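Local structure of NleB (Escherichia coli, 6E66) at residues 133-138 with 276-281; 237-242 with 262-267. The protein belongs to the SseK/NleB family of bacterial effector proteins, whose chain is built on a GT-A type fold. One frame throughout, in Å; residues are numbered along the deposited sequence.

Interaction 1: residues 133-138 with 276-281; sequences DIYLEN and SKVDAH
The Asn138 and Val278 side chains lie alongside each other, running opposite ways, and the carboxamide of Asn138 makes the polar part of this contact. Asn138 ND2 donates to Ser276 O at 2.7 Å, nearly straight at 171°. The same Asn138 ND2 also donates to Ile134 O at 2.9 Å, one turn back in its own helix. Both acceptors lie in the amide plane, so the two N-H groups fix the rotation of the flat group. The other end, Asn138 OD1, takes a hydrogen bond from a water that itself accepts from Val278 N. Val278 divides its two methyls: CG2 packs on the Asn138 amide, 3.7 Å from ND2, while CG1, pointing anti to its backbone N (chi1 179°), meets the ring edge of Tyr135 at CE1, 3.7 Å away, close to the ring plane. Val278 stands roughly perpendicular to the Tyr135 side chain. Ile134 contributes CG2, 4.4 Å from Val278 CG2. Leu158 and Glu161 of helix 152-163 also touch Val278. The geometry is that of a helix-to-loop contact at the protein surface, joining helix 131-143 to the connection between helices 265-274 and 282-294.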
loop_
_atom_site.group_PDB
_atom_site.type_symbol
_atom_site.label_atom_id
_atom_site.label_comp_id
_atom_site.label_asym_id
_atom_site.label_seq_id
_atom_site.Cartn_x
_atom_site.Cartn_y
_atom_site.Cartn_z
ATOM N N ASP A 133 -21.922 -6.349 2.137
ATOM C CA ASP A 133 -22.209 -6.428 0.705
ATOM C C ASP A 133 -21.255 -7.387 -0.006
ATOM O O ASP A 133 -21.650 -8.063 -0.961
ATOM C CB ASP A 133 -22.125 -5.043 0.067
ATOM C CG ASP A 133 -23.339 -4.165 0.378
ATOM O OD1 ASP A 133 -24.467 -4.700 0.558
ATOM O OD2 ASP A 133 -23.136 -2.935 0.447
ATOM N N ILE A 134 -19.990 -7.447 0.421
ATOM C CA ILE A 134 -19.072 -8.422 -0.184
ATOM C C ILE A 134 -19.558 -9.834 0.090
ATOM O O ILE A 134 -19.584 -10.674 -0.816
ATOM C CB ILE A 134 -17.636 -8.232 0.327
ATOM C CG1 ILE A 134 -17.169 -6.795 0.114
ATOM C CG2 ILE A 134 -16.673 -9.264 -0.332
ATOM C CD1 ILE A 134 -15.901 -6.507 0.853
ATOM N N TYR A 135 -19.971 -10.118 1.340
ATOM C CA TYR A 135 -20.442 -11.468 1.654
ATOM C C TYR A 135 -21.764 -11.763 0.958
ATOM O O TYR A 135 -21.959 -12.864 0.431
ATOM C CB TYR A 135 -20.598 -11.663 3.158
ATOM C CG TYR A 135 -19.356 -11.400 3.977
ATOM C CD1 TYR A 135 -18.109 -11.767 3.522
ATOM C CD2 TYR A 135 -19.445 -10.778 5.212
ATOM C CE1 TYR A 135 -16.966 -11.531 4.280
ATOM C CE2 TYR A 135 -18.320 -10.538 5.976
ATOM C CZ TYR A 135 -17.074 -10.910 5.504
ATOM O OH TYR A 135 -15.951 -10.660 6.271
ATOM N N LEU A 136 -22.682 -10.789 0.947
ATOM C CA LEU A 136 -23.990 -10.997 0.334
ATOM C C LEU A 136 -23.866 -11.288 -1.157
ATOM O O LEU A 136 -24.552 -12.166 -1.685
ATOM C CB LEU A 136 -24.854 -9.753 0.560
ATOM C CG LEU A 136 -26.083 -9.731 1.462
ATOM C CD1 LEU A 136 -26.366 -11.062 2.140
ATOM C CD2 LEU A 136 -25.992 -8.582 2.464
ATOM N N GLU A 137 -22.998 -10.554 -1.856
ATOM C CA GLU A 137 -22.837 -10.764 -3.295
ATOM C C GLU A 137 -22.283 -12.157 -3.576
ATOM O O GLU A 137 -22.695 -12.819 -4.530
ATOM C CB GLU A 137 -21.936 -9.672 -3.886
ATOM C CG GLU A 137 -22.638 -8.310 -3.978
ATOM C CD GLU A 137 -21.688 -7.117 -3.894
ATOM O OE1 GLU A 137 -20.477 -7.296 -4.115
ATOM O OE2 GLU A 137 -22.174 -5.991 -3.619
ATOM N N ASN A 138 -21.382 -12.638 -2.730
ATOM C CA ASN A 138 -20.881 -13.993 -2.907
ATOM C C ASN A 138 -21.900 -15.045 -2.469
ATOM O O ASN A 138 -22.019 -16.099 -3.105
ATOM C CB ASN A 138 -19.568 -14.146 -2.148
ATOM C CG ASN A 138 -18.412 -13.581 -2.921
ATOM O OD1 ASN A 138 -17.784 -14.306 -3.669
ATOM N ND2 ASN A 138 -18.144 -12.267 -2.778
ATOM N N SER A 276 -14.615 -7.786 -4.051
ATOM C CA SER A 276 -15.447 -8.857 -4.579
ATOM C C SER A 276 -15.096 -10.226 -4.038
ATOM O O SER A 276 -15.968 -11.092 -3.969
ATOM C CB SER A 276 -15.365 -8.888 -6.111
ATOM O OG SER A 276 -14.003 -8.946 -6.508
ATOM N N LYS A 277 -13.844 -10.449 -3.674
ATOM C CA LYS A 277 -13.366 -11.753 -3.259
ATOM C C LYS A 277 -13.285 -11.764 -1.737
ATOM O O LYS A 277 -12.552 -10.967 -1.143
ATOM C CB LYS A 277 -12.009 -12.040 -3.889
ATOM C CG LYS A 277 -11.310 -13.256 -3.345
ATOM C CD LYS A 277 -10.045 -13.589 -4.152
ATOM C CE LYS A 277 -9.404 -14.839 -3.591
ATOM N NZ LYS A 277 -7.949 -14.761 -3.759
ATOM N N VAL A 278 -14.005 -12.701 -1.112
ATOM C CA VAL A 278 -14.049 -12.821 0.378
ATOM C C VAL A 278 -12.646 -13.093 0.941
ATOM O O VAL A 278 -12.238 -12.362 1.862
ATOM C CB VAL A 278 -15.063 -13.891 0.827
ATOM C CG1 VAL A 278 -15.090 -14.043 2.339
ATOM C CG2 VAL A 278 -16.457 -13.597 0.295
ATOM N N ASP A 279 -11.949 -14.110 0.421
ATOM C CA ASP A 279 -10.584 -14.464 0.901
ATOM C C ASP A 279 -9.678 -13.230 0.824
ATOM O O ASP A 279 -9.054 -12.890 1.843
ATOM C CB ASP A 279 -9.996 -15.618 0.085
ATOM C CG ASP A 279 -10.437 -16.990 0.563
ATOM O OD1 ASP A 279 -10.854 -17.095 1.733
ATOM O OD2 ASP A 279 -10.356 -17.942 -0.237
ATOM N N ALA A 280 -9.612 -12.636 -0.371
ATOM C CA ALA A 280 -8.853 -11.421 -0.764
ATOM C C ALA A 280 -7.714 -11.008 0.183
ATOM O O ALA A 280 -7.956 -10.171 1.075
ATOM C CB ALA A 280 -9.809 -10.276 -1.001
ATOM N N HIS A 281 -6.506 -11.537 -0.048
ATOM C CA HIS A 281 -5.308 -11.097 0.666
ATOM C C HIS A 281 -4.809 -9.791 0.063
ATOM O O HIS A 281 -4.618 -9.720 -1.160
ATOM C CB HIS A 281 -4.207 -12.151 0.570
ATOM C CG HIS A 281 -3.069 -11.937 1.525
ATOM N ND1 HIS A 281 -2.126 -10.946 1.348
ATOM C CD2 HIS A 281 -2.707 -12.605 2.650
ATOM C CE1 HIS A 281 -1.236 -11.009 2.327
ATOM N NE2 HIS A 281 -1.566 -12.006 3.129
HETATM O O HOH W 1 -15.215 -14.841 -2.527
#

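Interaction 2: residues 237-242 with 262-267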
loop_
_atom_site.group_PDB
_atom_site.type_symbol
_atom_site.label_atom_id
_atom_site.label_comp_id
_atom_site.label_asym_id
_atom_site.label_seq_id
_atom_site.Cartn_x
_atom_site.Cartn_y
_atom_site.Cartn_z
ATOM N N ASP A 237 3.115 2.727 -18.456
ATOM C CA ASP A 237 1.757 3.117 -18.088
ATOM C C ASP A 237 1.708 3.818 -16.730
ATOM O O ASP A 237 0.652 3.884 -16.102
ATOM C CB ASP A 237 0.813 1.908 -18.080
ATOM C CG ASP A 237 -0.647 2.294 -18.253
ATOM O OD1 ASP A 237 -0.925 3.320 -18.901
ATOM O OD2 ASP A 237 -1.527 1.565 -17.738
ATOM N N GLY A 238 2.828 4.339 -16.253
ATOM C CA GLY A 238 2.817 5.071 -15.004
ATOM C C GLY A 238 2.974 4.243 -13.744
ATOM O O GLY A 238 2.814 4.793 -12.648
ATOM N N ILE A 239 3.280 2.947 -13.845
ATOM C CA ILE A 239 3.502 2.129 -12.656
ATOM C C ILE A 239 4.677 1.185 -12.901
ATOM O O ILE A 239 4.813 0.607 -13.985
ATOM C CB ILE A 239 2.232 1.344 -12.244
ATOM C CG1 ILE A 239 2.506 0.459 -11.021
ATOM C CG2 ILE A 239 1.668 0.557 -13.411
ATOM C CD1 ILE A 239 1.275 -0.086 -10.388
ATOM N N ALA A 240 5.537 1.047 -11.898
ATOM C CA ALA A 240 6.551 0.008 -11.901
ATOM C C ALA A 240 6.660 -0.508 -10.479
ATOM O O ALA A 240 6.385 0.225 -9.530
ATOM C CB ALA A 240 7.907 0.529 -12.419
ATOM N N VAL A 241 7.038 -1.782 -10.333
ATOM C CA VAL A 241 7.105 -2.424 -9.027
ATOM C C VAL A 241 8.356 -3.284 -8.933
ATOM O O VAL A 241 8.892 -3.759 -9.932
ATOM C CB VAL A 241 5.862 -3.296 -8.716
ATOM C CG1 VAL A 241 4.587 -2.505 -8.890
ATOM C CG2 VAL A 241 5.846 -4.514 -9.589
ATOM N N HIS A 242 8.816 -3.481 -7.705
ATOM C CA HIS A 242 9.900 -4.412 -7.385
ATOM C C HIS A 242 9.361 -5.268 -6.245
ATOM O O HIS A 242 9.703 -5.049 -5.085
ATOM C CB HIS A 242 11.165 -3.668 -7.005
ATOM C CG HIS A 242 12.397 -4.517 -6.976
ATOM N ND1 HIS A 242 12.841 -5.142 -5.829
ATOM C CD2 HIS A 242 13.299 -4.817 -7.942
ATOM C CE1 HIS A 242 13.954 -5.803 -6.095
ATOM N NE2 HIS A 242 14.254 -5.620 -7.369
ATOM N N SER A 262 -1.988 9.673 -8.426
ATOM C CA SER A 262 -2.885 9.059 -7.471
ATOM C C SER A 262 -3.983 8.284 -8.208
ATOM O O SER A 262 -4.291 8.533 -9.383
ATOM C CB SER A 262 -3.480 10.126 -6.539
ATOM O OG SER A 262 -3.991 11.231 -7.269
ATOM N N ASN A 263 -4.563 7.311 -7.502
ATOM C CA ASN A 263 -5.673 6.515 -8.042
ATOM C C ASN A 263 -5.284 5.842 -9.356
ATOM O O ASN A 263 -6.061 5.769 -10.314
ATOM C CB ASN A 263 -6.937 7.384 -8.160
ATOM C CG ASN A 263 -7.410 7.843 -6.783
ATOM O OD1 ASN A 263 -7.547 7.017 -5.891
ATOM N ND2 ASN A 263 -7.573 9.149 -6.576
ATOM N N HIS A 264 -4.067 5.334 -9.395
ATOM C CA HIS A 264 -3.592 4.653 -10.583
ATOM C C HIS A 264 -4.473 3.438 -10.879
ATOM O O HIS A 264 -4.785 2.663 -9.959
ATOM C CB HIS A 264 -2.129 4.230 -10.421
ATOM C CG HIS A 264 -1.505 3.809 -11.710
ATOM N ND1 HIS A 264 -1.853 2.635 -12.348
ATOM C CD2 HIS A 264 -0.614 4.430 -12.515
ATOM C CE1 HIS A 264 -1.183 2.541 -13.482
ATOM N NE2 HIS A 264 -0.417 3.611 -13.603
ATOM N N PRO A 265 -4.902 3.244 -12.132
ATOM C CA PRO A 265 -5.845 2.152 -12.427
ATOM C C PRO A 265 -5.332 0.761 -12.062
ATOM O O PRO A 265 -6.148 -0.131 -11.780
ATOM C CB PRO A 265 -6.071 2.279 -13.945
ATOM C CG PRO A 265 -5.688 3.679 -14.271
ATOM C CD PRO A 265 -4.583 4.046 -13.325
ATOM N N ALA A 266 -4.012 0.540 -12.054
ATOM C CA ALA A 266 -3.518 -0.798 -11.734
ATOM C C ALA A 266 -3.683 -1.115 -10.253
ATOM O O ALA A 266 -3.780 -2.290 -9.884
ATOM C CB ALA A 266 -2.051 -0.961 -12.172
ATOM N N LEU A 267 -3.736 -0.098 -9.394
ATOM C CA LEU A 267 -4.050 -0.338 -7.995
ATOM C C LEU A 267 -5.558 -0.370 -7.736
ATOM O O LEU A 267 -6.020 -1.100 -6.842
ATOM C CB LEU A 267 -3.369 0.719 -7.124
ATOM C CG LEU A 267 -1.835 0.694 -6.977
ATOM C CD1 LEU A 267 -1.295 -0.709 -6.826
ATOM C CD2 LEU A 267 -1.159 1.359 -8.124
#
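His264 reaches from the N-cap of helix 265-274 to the turn leading into strand 239-242, the outermost strand of the mixed sheet in this GT-A family protein, with Val241 also backbone-bonded to Ile310 and Glu312. One nitrogen serves each side. His264 ND1 accepts from Ala266 N at 3.0 Å, the capping bond, with an N-H...N angle of 168°; His264 NE2 donates to Asp237 O at 2.7 Å. Both partners lie near the ring plane, so the imidazole is held at two points of its edge and its rotation is fixed. The use of ND1 as acceptor and NE2 as donor is consistent with a neutral ring protonated on NE2.

The tight part is the Ile239 side chain, which lies over one ring face and runs on to the helix. Ile239 CB sits 4.0 Å from the centroid of the His264 ring and 21° off the normal, a CH-pi contact; Pro265 CD lies near the rim of the opposite face. Ile239 CG2 comes to 3.5 Å from His264 CE1. With CG1 anti to the backbone N (chi1 178°) and the chain extended, Ile239 carries CD1 past the ring to the first turn of the helix, where it meets Leu267 CD2 at 3.6 Å and Ala266 CB at 3.9 Å. Val259 of strand 256-259 packs against both His264 and Leu267. Gly238, buried and with a positive phi, brings its backbone close against the imidazole, Gly238 O standing 3.4 Å from His264 CD2.

The looser side lies at Asp237, which is partly exposed. Its carboxylate contributes little across the contact: OD2 is instead hydrogen-bonded to His294 NE2, at the end of helix 282-294, and the nearest His264 side-chain atom to Asp237 OD2 is CE1, 4.4 Å away.

How the interactions relate
Helix 265-274 connects the two contacts: interaction 2 packs its first turn and N-cap against the turn and strand at 237-242, whereas interaction 1 holds the loop that follows it against helix 131-143. Both segments of interaction 2 fall between those of interaction 1 in sequence. Their centres lie 24 Å apart and their nearest atoms about 10 Å, so they do not touch. Burial differs as well: interaction 2 is centred 11 Å from the middle of the chain and is largely buried, while interaction 1, at 20 Å, is a surface contact. Helix 282-294 borders both, with Asp285 pairing with Lys277 and His294 with Asp237.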